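Local coordinates for protein SusD homolog (Bacteroides thetaiotaomicron, PDB 3SGH) that probably binds glycan at the outer membrane as a SusD-like lipoprotein and helps pass it to a partner transporter for uptake, at residues Asn252-Val256 with Trp415-Tyr419; Asp264-Tyr270 with Ser351-Val357; Tyr282-Arg286 with Tyr374-Leu378; Arg286-Glu291 with His382-Tyr387; Tyr387-Ser391 with Arg436-Ala440. All coordinates share one frame; numbering follows the deposited sequence. Where two conformers were deposited one is given.

In the fold
The five contacts illustrate how chemistry changes from helix packing inside to loop-loop contacts farther out. Contact 1, fully buried with its centre about 12 Å from the centre of the chain, is apolar across its interface and joins the start of helix 253-261 to the end of helix 403-417. The others are partly buried. Contact 2 sets the turn before helix 267-270 against the end of helix 340-354 with charge, aromatic and aliphatic packing. Contacts 3 and 4 share Arg-286 and join the same two long loops: contact 3 mixes one phenol bond, a water and apolar packing, contact 4 has three direct bonds. Contact 5 shares Tyr-387 with contact 4 and uses rings and waters.

Contact 1 of 5, residues Asn252-Val256 with Trp415-Tyr419; sequences NACLV and WIACY
With CG anti to the backbone N in both Leu-255 (chi1 -176°) and Trp-415 (chi1 166°), the two side chains run past one another in opposite senses, and the leucine lies against one face of the indole. Its CD1 methyl sits over the six-membered ring, 3.7 Å from the centroid and 12° off the normal, a CH-pi contact. The indole also reaches the helix backbone, Trp-415 CH2 standing 3.5 Å from Leu-255 CA. Cys-254 adds a sulfur-aromatic contact from an oblique direction, its SG 3.8 Å from Trp-415 CH2.

The two leucine methyls divide the work. CD1 also meets Ile-416 CG1 at 3.8 Å, whereas CD2 turns to the Tyr-419 ring and approaches its CD1 to 3.5 Å. Polar ends are satisfied elsewhere: Trp-415 NE1 donates to Ser-47 O, and Tyr-419 OH bonds to Tyr-270 O. Replacing Trp-415 by an alanine would probably open a gap beside Leu-255 and Cys-254 and leave Ser-47 O without its indole donor.

At the start of the helix, Asn-252 OD1 accepts from Cys-254 N at 2.8 Å, on a lone pair in the carbonyl plane. This N-cap fixes the first turn that presents Cys-254 and Leu-255. Buried apolar packing thus joins the capped start of helix 253-261 to the end of helix 403-417 in a protein described as an alpha-alpha superhelix.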
# COMPACT_ATOMS: atom_id res chain seq x y z
N ASN A 252 10.90 8.54 -5.75
CA ASN A 252 10.18 8.67 -7.02
C ASN A 252 9.93 10.16 -7.31
O ASN A 252 9.57 10.95 -6.44
CB ASN A 252 8.86 7.89 -6.93
CG ASN A 252 8.12 7.77 -8.24
OD1 ASN A 252 7.84 8.77 -8.92
ND2 ASN A 252 7.70 6.56 -8.56
N ALA A 253 10.20 10.53 -8.57
CA ALA A 253 9.97 11.85 -9.10
C ALA A 253 8.62 12.43 -8.71
O ALA A 253 8.47 13.63 -8.47
CB ALA A 253 10.01 11.75 -10.65
N CYS A 254 7.60 11.57 -8.71
CA CYS A 254 6.23 12.00 -8.51
C CYS A 254 5.95 12.54 -7.08
O CYS A 254 5.63 13.70 -6.95
CB CYS A 254 5.29 10.83 -8.83
SG CYS A 254 3.55 11.23 -8.69
N LEU A 255 6.15 11.73 -6.04
CA LEU A 255 5.95 12.22 -4.69
C LEU A 255 6.86 13.42 -4.38
O LEU A 255 6.41 14.41 -3.79
CB LEU A 255 6.18 11.12 -3.65
CG LEU A 255 5.91 11.53 -2.20
CD1 LEU A 255 4.46 11.96 -2.00
CD2 LEU A 255 6.34 10.38 -1.23
N VAL A 256 8.13 13.35 -4.77
CA VAL A 256 9.08 14.44 -4.47
C VAL A 256 8.61 15.74 -5.13
O VAL A 256 8.63 16.81 -4.53
CB VAL A 256 10.54 14.09 -4.92
CG1 VAL A 256 11.47 15.27 -4.69
CG2 VAL A 256 11.04 12.79 -4.17
N TRP A 415 -2.09 10.32 0.44
CA TRP A 415 -1.00 9.67 -0.28
C TRP A 415 0.36 10.15 0.22
O TRP A 415 1.26 9.34 0.46
CB TRP A 415 -1.19 9.91 -1.76
CG TRP A 415 -0.01 9.58 -2.60
CD1 TRP A 415 0.53 8.35 -2.83
CD2 TRP A 415 0.72 10.51 -3.40
NE1 TRP A 415 1.56 8.46 -3.75
CE2 TRP A 415 1.71 9.79 -4.08
CE3 TRP A 415 0.64 11.89 -3.59
CZ2 TRP A 415 2.60 10.41 -4.93
CZ3 TRP A 415 1.50 12.48 -4.47
CH2 TRP A 415 2.46 11.75 -5.12
N ILE A 416 0.47 11.45 0.52
CA ILE A 416 1.70 11.99 1.06
C ILE A 416 1.94 11.45 2.46
O ILE A 416 3.04 11.04 2.80
CB ILE A 416 1.68 13.54 1.11
CG1 ILE A 416 1.71 14.05 -0.30
CG2 ILE A 416 2.91 14.09 1.87
CD1 ILE A 416 1.41 15.61 -0.41
N ALA A 417 0.86 11.35 3.24
CA ALA A 417 0.94 10.90 4.64
C ALA A 417 1.33 9.40 4.77
O ALA A 417 2.12 9.04 5.66
CB ALA A 417 -0.37 11.14 5.38
N CYS A 418 0.74 8.54 3.92
CA CYS A 418 0.95 7.10 4.03
C CYS A 418 2.21 6.78 3.27
O CYS A 418 2.15 6.40 2.11
CB CYS A 418 -0.26 6.36 3.50
SG CYS A 418 -1.76 6.70 4.54
N TYR A 419 3.36 6.98 3.91
CA TYR A 419 4.65 6.88 3.26
C TYR A 419 5.67 6.23 4.17
O TYR A 419 5.75 6.59 5.39
CB TYR A 419 5.20 8.28 2.83
CG TYR A 419 6.67 8.27 2.48
CD1 TYR A 419 7.10 7.96 1.18
CD2 TYR A 419 7.65 8.58 3.44
CE1 TYR A 419 8.41 7.90 0.86
CE2 TYR A 419 8.99 8.51 3.11
CZ TYR A 419 9.35 8.19 1.83
OH TYR A 419 10.65 8.12 1.50

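Contact 2 of 5, residues Asp264-Tyr270 with Ser351-Val357; sequences DPRRPAY and SFEEFGV
Polar contacts centre on Arg-266, whose NH1 donates to Ser-351 OG at 2.8 Å, in the guanidinium plane. A bend at chi3 (-71°) brings the guanidinium to both Ser-351 and Asp-264. Side-on, it grips the acid: NE bonds to OD1 of Asp-264 at 2.9 Å and NH2 forms a salt bridge with OD2, each carboxylate oxygen using its syn lone pair. The anti lone pair of Asp-264 OD1 takes Arg-266 N. Arg-266 NH2 also reaches Gln-413 of helix 403-417. A water bonded to Ser-351 OG donates to Tyr-270 OH, whose strongest partner is Ile-416 O.

Among the flat groups, Phe-352 CE1 lies over the centre of the guanidinium, 3.6 Å from Arg-266 CZ, with the planes 41° apart. Tyr-270 and Phe-355 form an edge-to-face pair, centroids 4.8 Å apart, in which Tyr-270 CE1 points at the middle of the Phe-355 face. A lysine in place of Arg-266 would probably break the two-pronged hold on Asp-264 and leave Ser-351 OG without its guanidinium donor and Phe-352 without a flat partner.

Aliphatic packing completes the interface. Pro-265 CG meets Phe-352 CE2 at 3.6 Å, and the valine branches part, Val-357 CG1 meeting Pro-265 CB while CG2 lies 3.9 Å from Ala-269 CB. The elements joined are a capped type I turn leading into helix 267-270 and the Schellman motif at Gly-356 that ends helix 340-354.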
# COMPACT_ATOMS: atom_id res chain seq x y z
N ASP A 264 6.95 21.28 1.15
CA ASP A 264 6.42 20.42 2.22
C ASP A 264 7.48 20.17 3.28
O ASP A 264 8.54 19.62 2.97
CB ASP A 264 5.91 19.10 1.63
CG ASP A 264 4.97 18.34 2.55
OD1 ASP A 264 5.32 18.09 3.74
OD2 ASP A 264 3.87 17.96 2.09
N PRO A 265 7.18 20.53 4.52
CA PRO A 265 8.20 20.36 5.56
C PRO A 265 8.50 18.93 5.93
O PRO A 265 9.45 18.68 6.66
CB PRO A 265 7.62 21.10 6.77
CG PRO A 265 6.29 21.55 6.43
CD PRO A 265 5.98 21.24 5.00
N ARG A 266 7.70 17.99 5.44
CA ARG A 266 8.04 16.58 5.64
C ARG A 266 9.18 16.10 4.75
O ARG A 266 9.66 15.00 4.98
CB ARG A 266 6.80 15.72 5.43
CG ARG A 266 5.81 15.90 6.58
CD ARG A 266 4.46 15.25 6.20
NE ARG A 266 3.82 16.05 5.18
CZ ARG A 266 2.53 15.96 4.85
NH1 ARG A 266 1.73 15.04 5.44
NH2 ARG A 266 2.05 16.78 3.94
N ARG A 267 9.59 16.87 3.74
CA ARG A 267 10.66 16.44 2.85
C ARG A 267 11.91 15.88 3.56
O ARG A 267 12.32 14.76 3.24
CB ARG A 267 11.01 17.50 1.82
CG ARG A 267 9.92 17.68 0.71
CD ARG A 267 10.24 18.86 -0.20
NE ARG A 267 10.23 20.10 0.57
CZ ARG A 267 10.63 21.27 0.12
NH1 ARG A 267 11.10 21.39 -1.13
NH2 ARG A 267 10.59 22.34 0.91
N PRO A 268 12.50 16.63 4.52
CA PRO A 268 13.69 16.11 5.20
C PRO A 268 13.46 14.88 6.06
O PRO A 268 14.44 14.17 6.38
CB PRO A 268 14.16 17.29 6.07
CG PRO A 268 12.99 18.19 6.20
CD PRO A 268 12.25 18.03 4.87
N ALA A 269 12.19 14.60 6.41
CA ALA A 269 11.85 13.38 7.15
C ALA A 269 11.64 12.16 6.21
O ALA A 269 11.65 11.01 6.65
CB ALA A 269 10.66 13.62 7.98
N TYR A 270 11.42 12.45 4.94
CA TYR A 270 11.07 11.44 3.92
C TYR A 270 12.23 11.04 3.01
O TYR A 270 12.30 9.88 2.61
CB TYR A 270 9.95 11.98 3.04
CG TYR A 270 8.53 11.88 3.58
CD1 TYR A 270 8.26 11.87 4.94
CD2 TYR A 270 7.43 11.86 2.70
CE1 TYR A 270 6.95 11.79 5.39
CE2 TYR A 270 6.14 11.80 3.16
CZ TYR A 270 5.90 11.76 4.49
OH TYR A 270 4.60 11.68 4.91
N SER A 351 0.09 13.17 10.46
CA SER A 351 1.21 12.82 9.57
C SER A 351 2.44 13.60 9.97
O SER A 351 3.55 13.04 10.05
CB SER A 351 0.81 13.19 8.14
OG SER A 351 1.88 12.97 7.26
N PHE A 352 2.28 14.90 10.18
CA PHE A 352 3.38 15.71 10.67
C PHE A 352 3.87 15.17 12.01
O PHE A 352 5.06 14.96 12.18
CB PHE A 352 2.98 17.17 10.87
CG PHE A 352 3.05 18.01 9.61
CD1 PHE A 352 2.35 17.68 8.46
CD2 PHE A 352 3.80 19.16 9.59
CE1 PHE A 352 2.42 18.51 7.32
CE2 PHE A 352 3.82 19.98 8.47
CZ PHE A 352 3.15 19.64 7.35
N GLU A 353 2.93 14.93 12.93
CA GLU A 353 3.28 14.43 14.23
C GLU A 353 4.03 13.09 14.17
O GLU A 353 5.02 12.89 14.87
CB GLU A 353 2.03 14.29 15.13
CG GLU A 353 2.42 13.97 16.56
CD GLU A 353 1.23 13.83 17.49
OE1 GLU A 353 0.08 13.87 16.98
OE2 GLU A 353 1.47 13.65 18.72
N GLU A 354 3.53 12.17 13.36
CA GLU A 354 4.14 10.86 13.20
C GLU A 354 5.63 10.96 12.87
O GLU A 354 6.43 10.13 13.35
CB GLU A 354 3.45 10.13 12.05
CG GLU A 354 3.83 8.68 11.86
CD GLU A 354 3.19 7.78 12.91
OE1 GLU A 354 1.98 7.97 13.21
OE2 GLU A 354 3.89 6.86 13.39
N PHE A 355 5.98 11.92 12.02
CA PHE A 355 7.35 12.10 11.56
C PHE A 355 8.12 13.18 12.32
O PHE A 355 9.24 13.48 11.95
CB PHE A 355 7.36 12.39 10.07
CG PHE A 355 7.23 11.15 9.23
CD1 PHE A 355 5.98 10.59 8.96
CD2 PHE A 355 8.36 10.51 8.74
CE1 PHE A 355 5.88 9.43 8.21
CE2 PHE A 355 8.25 9.34 7.99
CZ PHE A 355 7.01 8.79 7.73
N GLY A 356 7.51 13.77 13.34
CA GLY A 356 8.21 14.76 14.19
C GLY A 356 8.48 16.09 13.51
O GLY A 356 9.46 16.80 13.82
N VAL A 357 7.60 16.42 12.58
CA VAL A 357 7.70 17.62 11.78
C VAL A 357 6.75 18.69 12.34
O VAL A 357 5.62 18.39 12.72
CB VAL A 357 7.40 17.26 10.31
CG1 VAL A 357 7.40 18.47 9.44
CG2 VAL A 357 8.45 16.20 9.86
O HOH W 1 3.24 10.65 7.32

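Contact 3 of 5, residues Tyr282-Arg286 with Tyr374-Leu378; sequences YVGVR and YVDNL
A partly buried meeting of two irregular segments, Tyr-282 to Arg-286 and Tyr-374 to Leu-378, ties the long loop before strand 314-317 to the one before helix 403-417. Its direct polar link is the phenol of Tyr-374, which donates to Gly-284 O at 2.7 Å from a position tilted 26° from the carbonyl plane. The chi1 of 174° puts CG anti to the backbone N and carries the ring across to the neighbouring segment. There Tyr-374 CE2 rests 3.9 Å from Arg-286 CB.

In this largely helical SusD-like chain the two loops pack beside helix 253-261: the ring of Tyr-374 also touches Ala-253 and Ser-257, while Val-285 is bonded through its backbone to Ala-251 and Ala-253. A water provides a second bridge: it accepts from Arg-286 N at 2.8 Å and donates to Asp-376 OD2 at 2.9 Å. The other oxygen of that carboxylate, OD1, bonds to the hydroxyl of Tyr-301.

At the other end the contact is apolar. Val-283 and Leu-378 meet end-on through their methyls, with Val-283 CG1 3.7 Å from Leu-378 CD1, and Gln-274 and Tyr-301 also touch the leucine.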
# COMPACT_ATOMS: atom_id res chain seq x y z
N TYR A 282 15.77 18.29 -3.29
CA TYR A 282 15.20 16.98 -3.39
C TYR A 282 14.84 16.75 -4.83
O TYR A 282 14.16 17.56 -5.42
CB TYR A 282 13.96 16.84 -2.47
CG TYR A 282 14.31 17.12 -1.03
CD1 TYR A 282 14.88 16.14 -0.23
CD2 TYR A 282 14.14 18.40 -0.49
CE1 TYR A 282 15.26 16.40 1.10
CE2 TYR A 282 14.50 18.66 0.86
CZ TYR A 282 15.06 17.66 1.62
OH TYR A 282 15.40 17.93 2.91
N VAL A 283 15.38 15.68 -5.40
CA VAL A 283 15.13 15.29 -6.79
C VAL A 283 14.91 13.78 -6.84
O VAL A 283 15.82 12.96 -6.52
CB VAL A 283 16.28 15.70 -7.74
CG1 VAL A 283 15.96 15.26 -9.16
CG2 VAL A 283 16.58 17.26 -7.69
N GLY A 284 13.70 13.40 -7.22
CA GLY A 284 13.35 11.98 -7.42
C GLY A 284 13.74 11.46 -8.79
O GLY A 284 14.16 12.23 -9.67
N VAL A 285 13.58 10.15 -8.95
CA VAL A 285 13.85 9.43 -10.20
C VAL A 285 12.56 9.15 -10.93
O VAL A 285 11.60 8.65 -10.33
CB VAL A 285 14.63 8.10 -9.93
CG1 VAL A 285 14.93 7.37 -11.29
CG2 VAL A 285 15.88 8.39 -9.13
N ARG A 286 12.51 9.45 -12.23
CA ARG A 286 11.34 9.13 -13.02
C ARG A 286 11.25 7.60 -13.19
O ARG A 286 12.17 6.98 -13.74
CB ARG A 286 11.40 9.84 -14.37
CG ARG A 286 10.19 9.61 -15.26
CD ARG A 286 8.95 10.44 -14.80
NE ARG A 286 7.81 10.10 -15.63
CZ ARG A 286 7.56 10.54 -16.85
NH1 ARG A 286 8.28 11.49 -17.39
NH2 ARG A 286 6.52 10.05 -17.54
N TYR A 374 8.23 18.19 -12.69
CA TYR A 374 9.45 17.46 -12.49
C TYR A 374 10.44 17.80 -13.58
O TYR A 374 10.07 17.77 -14.75
CB TYR A 374 9.16 15.97 -12.57
CG TYR A 374 10.42 15.14 -12.50
CD1 TYR A 374 11.16 15.07 -11.33
CD2 TYR A 374 10.85 14.41 -13.60
CE1 TYR A 374 12.32 14.33 -11.28
CE2 TYR A 374 12.01 13.65 -13.54
CZ TYR A 374 12.74 13.61 -12.37
OH TYR A 374 13.89 12.87 -12.30
N VAL A 375 11.67 18.10 -13.20
CA VAL A 375 12.78 18.24 -14.15
C VAL A 375 13.88 17.30 -13.72
O VAL A 375 14.14 17.11 -12.52
CB VAL A 375 13.30 19.68 -14.27
CG1 VAL A 375 12.26 20.59 -15.00
CG2 VAL A 375 13.66 20.25 -12.92
N ASP A 376 14.53 16.70 -14.72
CA ASP A 376 15.67 15.86 -14.50
C ASP A 376 16.89 16.47 -15.18
O ASP A 376 17.17 16.18 -16.36
CB ASP A 376 15.42 14.46 -14.98
CG ASP A 376 16.56 13.50 -14.60
OD1 ASP A 376 17.61 13.97 -14.05
OD2 ASP A 376 16.42 12.27 -14.87
N ASN A 377 17.57 17.35 -14.44
CA ASN A 377 18.72 18.08 -14.93
C ASN A 377 20.02 17.61 -14.29
O ASN A 377 21.07 18.14 -14.62
CB ASN A 377 18.55 19.58 -14.58
CG ASN A 377 17.48 20.22 -15.38
OD1 ASN A 377 17.23 19.85 -16.56
ND2 ASN A 377 16.76 21.13 -14.75
N LEU A 378 19.95 16.65 -13.38
CA LEU A 378 21.15 16.29 -12.61
C LEU A 378 22.19 15.59 -13.48
O LEU A 378 23.40 15.78 -13.29
CB LEU A 378 20.77 15.40 -11.40
CG LEU A 378 19.79 15.99 -10.38
CD1 LEU A 378 19.69 15.01 -9.21
CD2 LEU A 378 20.22 17.40 -9.92
O HOH W 2 14.70 10.22 -13.84

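Contact 4 of 5, residues Arg286-Glu291 with His382-Tyr387; sequences RSGSAE and HTGNNY
Asn-385, closing the short 3-10 segment 383-385, carries most of the contact with the loop 286-291. Through its side chain and backbone carbonyl it takes part in all three hydrogen bonds between the segments. Its amide oxygen OD1 accepts from Ala-290 N at 2.7 Å, in the carbonyl plane and nearly straight at 168°. On the other branch, ND2 donates to Glu-291 OE1 at 3.1 Å, meeting the syn lone pair of the carboxylate, while Asp-376 is a second acceptor for the same nitrogen. Held at both ends, the amide has little freedom to flip.

Glu-291 carries its CG between the backbone N and the carbonyl carbon, chi1 87°, and bends again at chi2. This folded shape lays the carboxylate over one face of the His-382 ring, with the planes 30° apart and OE2 3.5 Å from His-382 CE1. The polar edges are held from elsewhere: Tyr-298 OH bonds to Glu-291 OE2, and Asp-376 takes His-382 ND1. Ser-289 OG ties the loop to itself by donating to Glu-291 O at 2.7 Å.

At the far end, Arg-286 NH1 donates to Asn-385 O at 3.0 Å. The donor stands above the carbonyl plane, although the oxygen lies in the guanidinium plane. Tyr-387 CD1 covers one guanidinium face, 3.5 Å from Arg-286 NH2, and that nitrogen also bonds to Pro-439 O. Here the end of a 3-10 turn secures an irregular loop by side-chain to backbone and side-chain to side-chain bonds, in a loop-rich part of this SusD-like fold.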
# COMPACT_ATOMS: atom_id res chain seq x y z
N ARG A 286 12.51 9.45 -12.23
CA ARG A 286 11.34 9.13 -13.02
C ARG A 286 11.25 7.60 -13.19
O ARG A 286 12.17 6.98 -13.74
CB ARG A 286 11.40 9.84 -14.37
CG ARG A 286 10.19 9.61 -15.26
CD ARG A 286 8.95 10.44 -14.80
NE ARG A 286 7.81 10.10 -15.63
CZ ARG A 286 7.56 10.54 -16.85
NH1 ARG A 286 8.28 11.49 -17.39
NH2 ARG A 286 6.52 10.05 -17.54
N SER A 287 10.13 7.03 -12.77
CA SER A 287 9.88 5.60 -12.90
C SER A 287 9.46 5.40 -14.35
O SER A 287 8.68 6.21 -14.88
CB SER A 287 8.78 5.17 -11.95
OG SER A 287 8.58 3.78 -12.04
N GLY A 288 10.04 4.43 -15.02
CA GLY A 288 9.74 4.25 -16.42
C GLY A 288 10.40 5.37 -17.26
O GLY A 288 9.76 6.00 -18.10
N SER A 289 11.68 5.60 -17.01
CA SER A 289 12.41 6.72 -17.61
C SER A 289 12.60 6.57 -19.12
O SER A 289 12.47 5.48 -19.68
CB SER A 289 13.76 6.84 -16.89
OG SER A 289 14.37 5.56 -16.75
N ALA A 290 12.91 7.69 -19.78
CA ALA A 290 13.16 7.72 -21.22
C ALA A 290 14.31 6.80 -21.58
O ALA A 290 14.28 6.18 -22.62
CB ALA A 290 13.41 9.14 -21.71
N GLU A 291 15.34 6.77 -20.75
CA GLU A 291 16.42 5.81 -20.90
C GLU A 291 16.25 4.58 -19.98
O GLU A 291 15.61 4.64 -18.92
CB GLU A 291 17.76 6.51 -20.65
CG GLU A 291 18.27 6.57 -19.20
CD GLU A 291 17.36 7.34 -18.21
OE1 GLU A 291 16.51 8.17 -18.66
OE2 GLU A 291 17.58 7.15 -16.98
N HIS A 382 18.85 13.98 -19.89
CA HIS A 382 17.72 13.34 -19.20
C HIS A 382 16.41 14.12 -19.30
O HIS A 382 15.43 13.77 -18.59
CB HIS A 382 18.02 13.11 -17.71
CG HIS A 382 18.75 11.84 -17.41
ND1 HIS A 382 18.52 11.12 -16.25
CD2 HIS A 382 19.74 11.18 -18.07
CE1 HIS A 382 19.31 10.05 -16.24
NE2 HIS A 382 20.03 10.04 -17.35
N THR A 383 16.37 15.19 -20.10
CA THR A 383 15.15 16.02 -20.15
C THR A 383 13.93 15.31 -20.72
O THR A 383 12.83 15.81 -20.55
CB THR A 383 15.33 17.37 -20.85
OG1 THR A 383 15.48 17.16 -22.26
CG2 THR A 383 16.52 18.13 -20.25
N GLY A 384 14.10 14.16 -21.35
CA GLY A 384 12.98 13.31 -21.75
C GLY A 384 12.24 12.69 -20.56
O GLY A 384 11.14 12.15 -20.73
N ASN A 385 12.82 12.84 -19.36
CA ASN A 385 12.17 12.45 -18.13
C ASN A 385 11.31 13.55 -17.53
O ASN A 385 10.56 13.28 -16.59
CB ASN A 385 13.21 11.98 -17.10
CG ASN A 385 13.88 10.72 -17.53
OD1 ASN A 385 13.22 9.83 -18.09
ND2 ASN A 385 15.14 10.59 -17.26
N ASN A 386 11.41 14.77 -18.05
CA ASN A 386 10.68 15.88 -17.47
C ASN A 386 9.16 15.64 -17.56
O ASN A 386 8.68 15.04 -18.50
CB ASN A 386 11.02 17.21 -18.15
CG ASN A 386 12.45 17.68 -17.92
OD1 ASN A 386 13.28 17.04 -17.25
ND2 ASN A 386 12.74 18.85 -18.47
N TYR A 387 8.40 16.12 -16.58
CA TYR A 387 6.98 15.84 -16.53
C TYR A 387 6.18 17.00 -15.95
O TYR A 387 6.54 17.55 -14.91
CB TYR A 387 6.71 14.51 -15.80
CG TYR A 387 5.31 13.94 -16.03
CD1 TYR A 387 4.99 13.21 -17.16
CD2 TYR A 387 4.31 14.15 -15.08
CE1 TYR A 387 3.69 12.72 -17.36
CE2 TYR A 387 3.04 13.66 -15.27
CZ TYR A 387 2.73 12.95 -16.39
OH TYR A 387 1.45 12.50 -16.52

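Contact 5 of 5, residues Tyr387-Ser391 with Arg436-Ala440; sequences YTNQS and RIFPA
One face of the Phe-438 ring is covered by Tyr-387, whose CD2 stands over its centre, and the amide of Asn-389 comes to its edge. Phe-438 CG, anti to its carbonyl carbon (chi1 -63°), turns the ring to this side. The two aromatic rings meet obliquely, centroids 4.5 Å apart and planes at 42°. Asn-389 ND2 lies 3.8 Å from Phe-438 CE1, its amide almost perpendicular to the ring, and donates instead to Gly-372 O. Pro-439 CD packs 3.6 Å from Tyr-387 CZ.

Gln-390 O lies over one face of the Arg-436 guanidinium, while a water sits at the edge of that group, accepting from Arg-436 NH1 at 2.9 Å and donating to Gln-390 OE1. A second water joins the backbones, accepting from Gln-390 N and donating to Arg-436 O at 2.8 Å. Asn-389 OD1 takes Ser-391 N at 2.9 Å, an Asx turn.

Arg-436 NE forms a salt bridge with Glu-408 of helix 403-417, and Ser-391 OG bonds to the same carboxylate oxygen. Direct touching is therefore mainly ring and proline packing, with Gln-390 O over the guanidinium; waters and a shared acid join other polar groups, and the acid probably helps offset the arginine charge.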
# COMPACT_ATOMS: atom_id res chain seq x y z
N TYR A 387 8.40 16.12 -16.58
CA TYR A 387 6.98 15.84 -16.53
C TYR A 387 6.18 17.00 -15.95
O TYR A 387 6.54 17.55 -14.91
CB TYR A 387 6.71 14.51 -15.80
CG TYR A 387 5.31 13.94 -16.03
CD1 TYR A 387 4.99 13.21 -17.16
CD2 TYR A 387 4.31 14.15 -15.08
CE1 TYR A 387 3.69 12.72 -17.36
CE2 TYR A 387 3.04 13.66 -15.27
CZ TYR A 387 2.73 12.95 -16.39
OH TYR A 387 1.45 12.50 -16.52
N THR A 388 5.12 17.38 -16.65
CA THR A 388 4.18 18.40 -16.17
C THR A 388 3.15 17.77 -15.25
O THR A 388 2.41 16.85 -15.64
CB THR A 388 3.48 19.12 -17.35
OG1 THR A 388 4.45 19.65 -18.29
CG2 THR A 388 2.59 20.23 -16.80
N ASN A 389 3.12 18.22 -14.01
CA ASN A 389 2.18 17.67 -13.03
C ASN A 389 0.76 17.95 -13.47
O ASN A 389 0.41 19.09 -13.83
CB ASN A 389 2.46 18.27 -11.64
CG ASN A 389 1.97 17.42 -10.54
OD1 ASN A 389 0.81 16.99 -10.55
ND2 ASN A 389 2.83 17.18 -9.55
N GLN A 390 -0.09 16.92 -13.46
CA GLN A 390 -1.42 17.12 -13.94
C GLN A 390 -2.34 17.55 -12.82
O GLN A 390 -3.47 17.91 -13.10
CB GLN A 390 -1.93 15.89 -14.68
CG GLN A 390 -1.11 15.61 -15.94
CD GLN A 390 -1.75 14.56 -16.86
OE1 GLN A 390 -2.81 14.00 -16.56
NE2 GLN A 390 -1.09 14.31 -17.99
N SER A 391 -1.83 17.60 -11.58
CA SER A 391 -2.61 18.14 -10.46
C SER A 391 -2.35 19.62 -10.18
O SER A 391 -1.21 20.10 -10.24
CB SER A 391 -2.30 17.34 -9.20
OG SER A 391 -3.15 17.70 -8.12
N ARG A 436 -2.76 11.72 -8.80
CA ARG A 436 -2.38 11.63 -10.20
C ARG A 436 -0.92 11.21 -10.36
O ARG A 436 -0.02 12.00 -10.67
CB ARG A 436 -2.66 12.94 -10.92
CG ARG A 436 -4.07 13.49 -10.69
CD ARG A 436 -4.28 14.71 -11.53
NE ARG A 436 -5.48 15.45 -11.13
CZ ARG A 436 -6.50 15.76 -11.92
NH1 ARG A 436 -6.52 15.39 -13.20
NH2 ARG A 436 -7.52 16.45 -11.44
N ILE A 437 -0.72 9.90 -10.19
CA ILE A 437 0.61 9.28 -10.22
C ILE A 437 1.23 9.38 -11.61
O ILE A 437 0.57 9.06 -12.63
CB ILE A 437 0.55 7.79 -9.82
CG1 ILE A 437 -0.01 7.64 -8.41
CG2 ILE A 437 1.90 7.14 -9.93
CD1 ILE A 437 0.69 8.58 -7.39
N PHE A 438 2.47 9.83 -11.67
CA PHE A 438 3.15 9.94 -12.95
C PHE A 438 3.30 8.56 -13.63
O PHE A 438 3.91 7.65 -13.05
CB PHE A 438 4.56 10.49 -12.78
CG PHE A 438 4.66 11.88 -12.22
CD1 PHE A 438 3.57 12.67 -11.93
CD2 PHE A 438 5.94 12.44 -12.09
CE1 PHE A 438 3.76 13.97 -11.41
CE2 PHE A 438 6.13 13.70 -11.62
CZ PHE A 438 5.06 14.48 -11.29
N PRO A 439 2.81 8.44 -14.87
CA PRO A 439 2.97 7.16 -15.58
C PRO A 439 4.38 7.03 -16.13
O PRO A 439 5.14 8.00 -16.12
CB PRO A 439 2.00 7.31 -16.75
CG PRO A 439 2.06 8.78 -17.07
CD PRO A 439 2.12 9.45 -15.70
N ALA A 440 4.71 5.85 -16.64
CA ALA A 440 5.91 5.63 -17.40
C ALA A 440 5.95 6.60 -18.59
O ALA A 440 4.90 7.03 -19.10
CB ALA A 440 5.92 4.17 -17.89
O HOH W 3 0.39 14.28 -12.19
O HOH W 4 -4.77 13.68 -14.75